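Local coordinates for hypothetical protein Atu2648 (Agrobacterium tumefaciens str. C58, PDB 1ZCE) that is of unknown function but adopts the EVE domain fold, related to the ASCH and PUA domains, which suggests a possible role in binding RNA or modified nucleic acid, at residues E128-L131 against E132-M136; V98-K101 against D102-N106. All coordinates share one frame; numbering follows the deposited sequence.

Interaction 1 (E128-L131 against E132-M136); sequences EEYL and EVCRM
Cys134 sets its sulfur over one face of the Tyr130 ring, one turn back along the same helix. SG lies 3.9 Å from the centroid of the Tyr130 ring and only 14° off the ring normal, a sulfur-aromatic contact over the face; the closest atom is CZ, so the thiol sits toward the phenol end of the ring. Two different first torsions bring the groups together: the tyrosine ring swings anti to its own amide nitrogen (chi1 176°), whereas SG of Cys134 stays beside its amide (chi1 -79°), which tilts SG back toward the ring of Tyr130. These residues belong to helix 127-136, which follows the edge strand 122-125 of the EVE domain and lays this side on the mixed sheet: Tyr130 stacks with Tyr4, its hydroxyl is hydrogen-bonded to Pro143 O, and Cys134 touches Phe51 and Ile64. Along the spine, i to i+4 bonds run from Glu132 N through Arg135 N, Val133 N to Glu129 O being the straightest (2.9 Å). On the polar side, the Arg135 guanidinium lies flat above Leu131 O, which is 3.6 Å from the guanidinium plane and over its centre. The edge of the Arg135 guanidinium grips a single carboxylate oxygen side-on: Glu132 OE2 receives NH1 of Arg135 at 2.8 Å and NE of Arg135 at 3.2 Å, both nearly in the guanidinium plane. Lys108 makes a second salt bridge to OE2, while Glu132 OE1 is hydrogen-bonded to Asn106 ND2. Water 2 links Arg135 NH1 to Glu128 O, donating to that carbonyl at 2.7 Å.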
ATOM      1  N   GLU A 128       2.459  -5.727 -13.633  1.00  6.28           N
ATOM      2  CA  GLU A 128       1.454  -6.687 -14.074  1.00  6.30           C
ATOM      3  C   GLU A 128       0.528  -7.092 -12.933  1.00  5.79           C
ATOM      4  O   GLU A 128      -0.674  -7.263 -13.137  1.00  5.66           O
ATOM      5  CB  GLU A 128       2.127  -7.921 -14.685  1.00  7.33           C
ATOM      6  CG  GLU A 128       2.510  -7.723 -16.146  1.00  9.36           C
ATOM      7  CD  GLU A 128       1.288  -7.735 -17.054  1.00 11.34           C
ATOM      8  OE1 GLU A 128       0.879  -8.829 -17.500  1.00 13.36           O
ATOM      9  OE2 GLU A 128       0.720  -6.653 -17.301  1.00 11.47           O
ATOM     10  N   GLU A 129       1.080  -7.247 -11.734  1.00  5.29           N
ATOM     11  CA  GLU A 129       0.263  -7.610 -10.579  1.00  4.76           C
ATOM     12  C   GLU A 129      -0.694  -6.462 -10.268  1.00  4.06           C
ATOM     13  O   GLU A 129      -1.872  -6.677  -9.974  1.00  5.01           O
ATOM     14  CB  GLU A 129       1.148  -7.904  -9.363  1.00  5.11           C
ATOM     15  CG  GLU A 129       1.838  -9.260  -9.432  1.00  5.92           C
ATOM     16  CD  GLU A 129       3.019  -9.385  -8.484  1.00  6.52           C
ATOM     17  OE1 GLU A 129       3.650 -10.465  -8.473  1.00  8.36           O
ATOM     18  OE2 GLU A 129       3.327  -8.413  -7.761  1.00  5.92           O
ATOM     19  N   TYR A 130      -0.183  -5.239 -10.346  1.00  3.38           N
ATOM     20  CA  TYR A 130      -0.994  -4.062 -10.079  1.00  3.79           C
ATOM     21  C   TYR A 130      -2.147  -3.954 -11.076  1.00  3.79           C
ATOM     22  O   TYR A 130      -3.298  -3.747 -10.690  1.00  4.59           O
ATOM     23  CB  TYR A 130      -0.118  -2.805 -10.134  1.00  4.85           C
ATOM     24  CG  TYR A 130      -0.869  -1.500  -9.976  1.00  5.28           C
ATOM     25  CD1 TYR A 130      -1.198  -0.721 -11.090  1.00  5.38           C
ATOM     26  CD2 TYR A 130      -1.227  -1.025  -8.712  1.00  4.48           C
ATOM     27  CE1 TYR A 130      -1.848   0.500 -10.950  1.00  5.21           C
ATOM     28  CE2 TYR A 130      -1.885   0.196  -8.563  1.00  5.81           C
ATOM     29  CZ  TYR A 130      -2.188   0.949  -9.686  1.00  5.79           C
ATOM     30  OH  TYR A 130      -2.823   2.160  -9.541  1.00  6.13           O
ATOM     31  N   LEU A 131      -1.844  -4.103 -12.360  1.00  4.58           N
ATOM     32  CA  LEU A 131      -2.880  -4.009 -13.377  1.00  4.69           C
ATOM     33  C   LEU A 131      -3.923  -5.118 -13.249  1.00  5.07           C
ATOM     34  O   LEU A 131      -5.111  -4.884 -13.467  1.00  5.86           O
ATOM     35  CB  LEU A 131      -2.250  -4.037 -14.774  1.00  6.54           C
ATOM     36  CG  LEU A 131      -1.389  -2.813 -15.112  1.00  6.93           C
ATOM     37  CD1 LEU A 131      -0.651  -3.041 -16.416  1.00  7.99           C
ATOM     38  CD2 LEU A 131      -2.260  -1.571 -15.200  1.00  9.10           C
ATOM     39  N   GLU A 132      -3.483  -6.321 -12.893  1.00  5.15           N
ATOM     40  CA  GLU A 132      -4.404  -7.444 -12.751  1.00  5.08           C
ATOM     41  C   GLU A 132      -5.333  -7.267 -11.545  1.00  4.85           C
ATOM     42  O   GLU A 132      -6.539  -7.485 -11.655  1.00  5.25           O
ATOM     43  CB  GLU A 132      -3.615  -8.750 -12.637  1.00  6.22           C
ATOM     44  CG  GLU A 132      -4.461 -10.006 -12.448  1.00  8.32           C
ATOM     45  CD  GLU A 132      -5.332 -10.356 -13.647  1.00  9.82           C
ATOM     46  OE1 GLU A 132      -6.074 -11.357 -13.557  1.00 11.05           O
ATOM     47  OE2 GLU A 132      -5.284  -9.649 -14.676  1.00  9.58           O
ATOM     48  N   VAL A 133      -4.783  -6.880 -10.398  1.00  4.60           N
ATOM     49  CA  VAL A 133      -5.613  -6.665  -9.217  1.00  4.34           C
ATOM     50  C   VAL A 133      -6.589  -5.524  -9.510  1.00  4.19           C
ATOM     51  O   VAL A 133      -7.761  -5.598  -9.138  1.00  4.92           O
ATOM     52  CB  VAL A 133      -4.747  -6.341  -7.968  1.00  3.98           C
ATOM     53  CG1 VAL A 133      -5.622  -5.881  -6.807  1.00  5.64           C
ATOM     54  CG2 VAL A 133      -3.971  -7.590  -7.552  1.00  6.29           C
ATOM     55  N   CYS A 134      -6.117  -4.477 -10.180  1.00  3.61           N
ATOM     56  CA  CYS A 134      -6.999  -3.364 -10.520  1.00  5.02           C
ATOM     57  C   CYS A 134      -8.151  -3.832 -11.412  1.00  5.68           C
ATOM     58  O   CYS A 134      -9.305  -3.458 -11.180  1.00  5.80           O
ATOM     59  CB  CYS A 134      -6.219  -2.240 -11.206  1.00  5.12           C
ATOM     60  SG  CYS A 134      -5.275  -1.207 -10.055  1.00  6.19           S
ATOM     61  N   ARG A 135      -7.847  -4.645 -12.423  1.00  6.10           N
ATOM     62  CA  ARG A 135      -8.893  -5.164 -13.308  1.00  7.83           C
ATOM     63  C   ARG A 135      -9.907  -5.971 -12.502  1.00  7.03           C
ATOM     64  O   ARG A 135     -11.117  -5.827 -12.679  1.00  8.71           O
ATOM     65  CB  ARG A 135      -8.302  -6.063 -14.400  1.00 11.81           C
ATOM     66  CG  ARG A 135      -7.805  -5.343 -15.639  1.00 14.98           C
ATOM     67  CD  ARG A 135      -7.460  -6.356 -16.723  1.00 15.60           C
ATOM     68  NE  ARG A 135      -6.311  -7.175 -16.355  1.00 16.44           N
ATOM     69  CZ  ARG A 135      -5.048  -6.806 -16.542  1.00 13.67           C
ATOM     70  NH1 ARG A 135      -4.064  -7.608 -16.173  1.00 14.86           N
ATOM     71  NH2 ARG A 135      -4.770  -5.645 -17.118  1.00 14.50           N
HETATM   72  N   MSE A 136      -9.406  -6.833 -11.626  1.00  6.30           N
HETATM   73  CA  MSE A 136     -10.272  -7.651 -10.788  1.00  6.63           C
HETATM   74  C   MSE A 136     -11.156  -6.739  -9.951  1.00  7.25           C
HETATM   75  O   MSE A 136     -12.303  -7.073  -9.659  1.00  8.77           O
HETATM   76  CB  MSE A 136      -9.437  -8.528  -9.857  1.00  6.81           C
HETATM   77  CG  MSE A 136      -8.602  -9.584 -10.560  1.00  7.97           C
HETATM   78 SE   MSE A 136      -7.344 -10.382  -9.339  1.00 13.24          SE
HETATM   79  CE  MSE A 136      -8.568 -11.462  -8.315  1.00 10.29           C
TER
HETATM   80  O   HOH W   1      -1.726  -6.101 -18.383  1.00 13.63           O
HETATM   81  O   HOH W   2      -1.612  -7.733 -15.677  1.00 17.06           O

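Interaction 2 (V98-K101 against D102-N106); sequences VSLK and DVKAN
Ser99 closes strand 84-99 with an extended backbone, and the chain turns helical at Leu100, so that Val103 N is hydrogen-bonded to Ser99 O (3.1 Å) and Lys104 N to Leu100 O (2.9 Å). The serine hydroxyl folds forward over this first turn: with chi1 70°, OG lies between its own amide nitrogen and carbonyl carbon and accepts from Asp102 N at 3.1 Å, along a fairly straight N-H (160°). The carboxylate of Asp102 turns back toward the same serine, CG staying beside its backbone N. Water 3 joins the two residues, accepting from Ser99 N and lying 2.7 Å from Asp102 OD2. An acidic group beside the start of the helix would probably be favoured by the helix dipole. On the buried side, CG1 of Val98 meets CG2 of Val103 at 3.8 Å, the two side chains crossing at about a right angle; Val98 also packs on Val133, and Val103 on Leu109, Met112 and Val115. Toward solvent, the extended Lys104 chain crosses Leu100 at a slant: its CE packs against Leu100 CG (3.8 Å) and both methyls, while its CG lies near Leu100 O. At the far end the turn slackens, Ala105 N making weak bonds to Lys101 O (3.2 Å, 128°) and Asp102 O. The whole is a serine N-cap at a strand-to-helix junction, where a long strand of the EVE domain's mixed sheet passes directly into the short helix 100-105.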
ATOM      1  N   VAL A  98     -10.921  -6.247  -3.775  1.00  7.60           N
ATOM      2  CA  VAL A  98     -10.391  -7.561  -4.123  1.00  7.19           C
ATOM      3  C   VAL A  98      -9.946  -8.353  -2.897  1.00  7.06           C
ATOM      4  O   VAL A  98      -9.008  -7.969  -2.199  1.00  7.52           O
ATOM      5  CB  VAL A  98      -9.202  -7.409  -5.098  1.00  6.36           C
ATOM      6  CG1 VAL A  98      -8.725  -8.769  -5.560  1.00  8.25           C
ATOM      7  CG2 VAL A  98      -9.613  -6.545  -6.285  1.00  8.09           C
ATOM      8  N   SER A  99     -10.620  -9.472  -2.651  1.00  6.70           N
ATOM      9  CA  SER A  99     -10.308 -10.309  -1.498  1.00  7.75           C
ATOM     10  C   SER A  99      -9.011 -11.088  -1.663  1.00  7.62           C
ATOM     11  O   SER A  99      -8.589 -11.405  -2.776  1.00  7.76           O
ATOM     12  CB  SER A  99     -11.444 -11.299  -1.237  1.00  8.04           C
ATOM     13  OG  SER A  99     -11.486 -12.286  -2.252  1.00 10.44           O
ATOM     14  N   LEU A 100      -8.391 -11.403  -0.531  1.00  7.62           N
ATOM     15  CA  LEU A 100      -7.156 -12.166  -0.515  1.00  9.14           C
ATOM     16  C   LEU A 100      -7.427 -13.531  -1.140  1.00  8.79           C
ATOM     17  O   LEU A 100      -6.572 -14.093  -1.827  1.00  9.67           O
ATOM     18  CB  LEU A 100      -6.669 -12.347   0.923  1.00 10.59           C
ATOM     19  CG  LEU A 100      -5.423 -13.213   1.117  1.00 10.78           C
ATOM     20  CD1 LEU A 100      -4.225 -12.548   0.458  1.00 10.80           C
ATOM     21  CD2 LEU A 100      -5.173 -13.418   2.602  1.00 11.36           C
ATOM     22  N   LYS A 101      -8.624 -14.057  -0.892  1.00  9.76           N
ATOM     23  CA  LYS A 101      -9.014 -15.353  -1.431  1.00 10.30           C
ATOM     24  C   LYS A 101      -8.941 -15.335  -2.954  1.00  9.17           C
ATOM     25  O   LYS A 101      -8.386 -16.250  -3.565  1.00  9.52           O
ATOM     26  CB  LYS A 101     -10.433 -15.704  -0.981  1.00 11.90           C
ATOM     27  CG  LYS A 101     -10.928 -17.052  -1.482  1.00 14.52           C
ATOM     28  CD  LYS A 101     -12.289 -17.384  -0.890  1.00 17.30           C
ATOM     29  CE  LYS A 101     -12.803 -18.725  -1.384  1.00 18.48           C
ATOM     30  NZ  LYS A 101     -13.008 -18.734  -2.859  1.00 21.47           N
ATOM     31  N   ASP A 102      -9.500 -14.297  -3.566  1.00  9.18           N
ATOM     32  CA  ASP A 102      -9.473 -14.197  -5.018  1.00  9.88           C
ATOM     33  C   ASP A 102      -8.049 -14.021  -5.537  1.00  8.55           C
ATOM     34  O   ASP A 102      -7.701 -14.551  -6.590  1.00 10.00           O
ATOM     35  CB  ASP A 102     -10.359 -13.045  -5.503  1.00 11.89           C
ATOM     36  CG  ASP A 102     -11.840 -13.343  -5.342  1.00 13.62           C
ATOM     37  OD1 ASP A 102     -12.199 -14.533  -5.238  1.00 16.90           O
ATOM     38  OD2 ASP A 102     -12.643 -12.389  -5.334  1.00 17.81           O
ATOM     39  N   VAL A 103      -7.224 -13.283  -4.800  1.00  7.74           N
ATOM     40  CA  VAL A 103      -5.840 -13.075  -5.213  1.00  7.79           C
ATOM     41  C   VAL A 103      -5.095 -14.410  -5.230  1.00  7.80           C
ATOM     42  O   VAL A 103      -4.376 -14.717  -6.186  1.00  7.65           O
ATOM     43  CB  VAL A 103      -5.109 -12.085  -4.268  1.00  8.02           C
ATOM     44  CG1 VAL A 103      -3.613 -12.082  -4.560  1.00  7.72           C
ATOM     45  CG2 VAL A 103      -5.674 -10.684  -4.456  1.00  7.61           C
ATOM     46  N   LYS A 104      -5.278 -15.205  -4.179  1.00  8.59           N
ATOM     47  CA  LYS A 104      -4.618 -16.502  -4.078  1.00 10.12           C
ATOM     48  C   LYS A 104      -5.077 -17.497  -5.143  1.00 10.37           C
ATOM     49  O   LYS A 104      -4.368 -18.453  -5.447  1.00 13.11           O
ATOM     50  CB  LYS A 104      -4.839 -17.100  -2.683  1.00 11.76           C
ATOM     51  CG  LYS A 104      -4.092 -16.373  -1.578  1.00 14.19           C
ATOM     52  CD  LYS A 104      -4.246 -17.083  -0.244  1.00 16.35           C
ATOM     53  CE  LYS A 104      -3.410 -16.417   0.838  1.00 18.61           C
ATOM     54  NZ  LYS A 104      -3.503 -17.157   2.126  1.00 21.07           N
ATOM     55  N   ALA A 105      -6.253 -17.263  -5.717  1.00  9.30           N
ATOM     56  CA  ALA A 105      -6.791 -18.151  -6.743  1.00 10.12           C
ATOM     57  C   ALA A 105      -6.349 -17.753  -8.152  1.00  9.79           C
ATOM     58  O   ALA A 105      -6.563 -18.499  -9.104  1.00 10.58           O
ATOM     59  CB  ALA A 105      -8.314 -18.170  -6.664  1.00 10.91           C
ATOM     60  N   ASN A 106      -5.732 -16.583  -8.285  1.00  9.02           N
ATOM     61  CA  ASN A 106      -5.284 -16.100  -9.590  1.00  7.49           C
ATOM     62  C   ASN A 106      -3.846 -16.538  -9.886  1.00  7.83           C
ATOM     63  O   ASN A 106      -2.905 -16.070  -9.246  1.00  7.49           O
ATOM     64  CB  ASN A 106      -5.373 -14.575  -9.631  1.00  7.65           C
ATOM     65  CG  ASN A 106      -5.247 -14.023 -11.032  1.00  7.83           C
ATOM     66  OD1 ASN A 106      -4.517 -14.566 -11.860  1.00  8.55           O
ATOM     67  ND2 ASN A 106      -5.947 -12.929 -11.304  1.00  8.38           N
TER
HETATM   68  O   HOH W   3     -12.904  -9.971  -4.169  1.00 18.77           O

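In the fold
Interaction 1 lies within helix 127-136, while interaction 2 spans the passage from strand 84-99 into helix 100-105; their centres are about 11 Å apart. Both are partly buried, but four of eight touching residues are buried in interaction 1 and two of eight in interaction 2, whose centre lies slightly farther from that of the chain (about 16 Å against 14 Å). The buried side of interaction 1 is aromatic and sulfur-bearing, that of interaction 2 a small valine pair, and Val98 packing on Val133 and Met136 ties them together. Their polar sides differ too: an arginine-carboxylate salt bridge against a hydroxyl cap with a water. Met136 SE also packs 3.5 Å from Asn106 ND2.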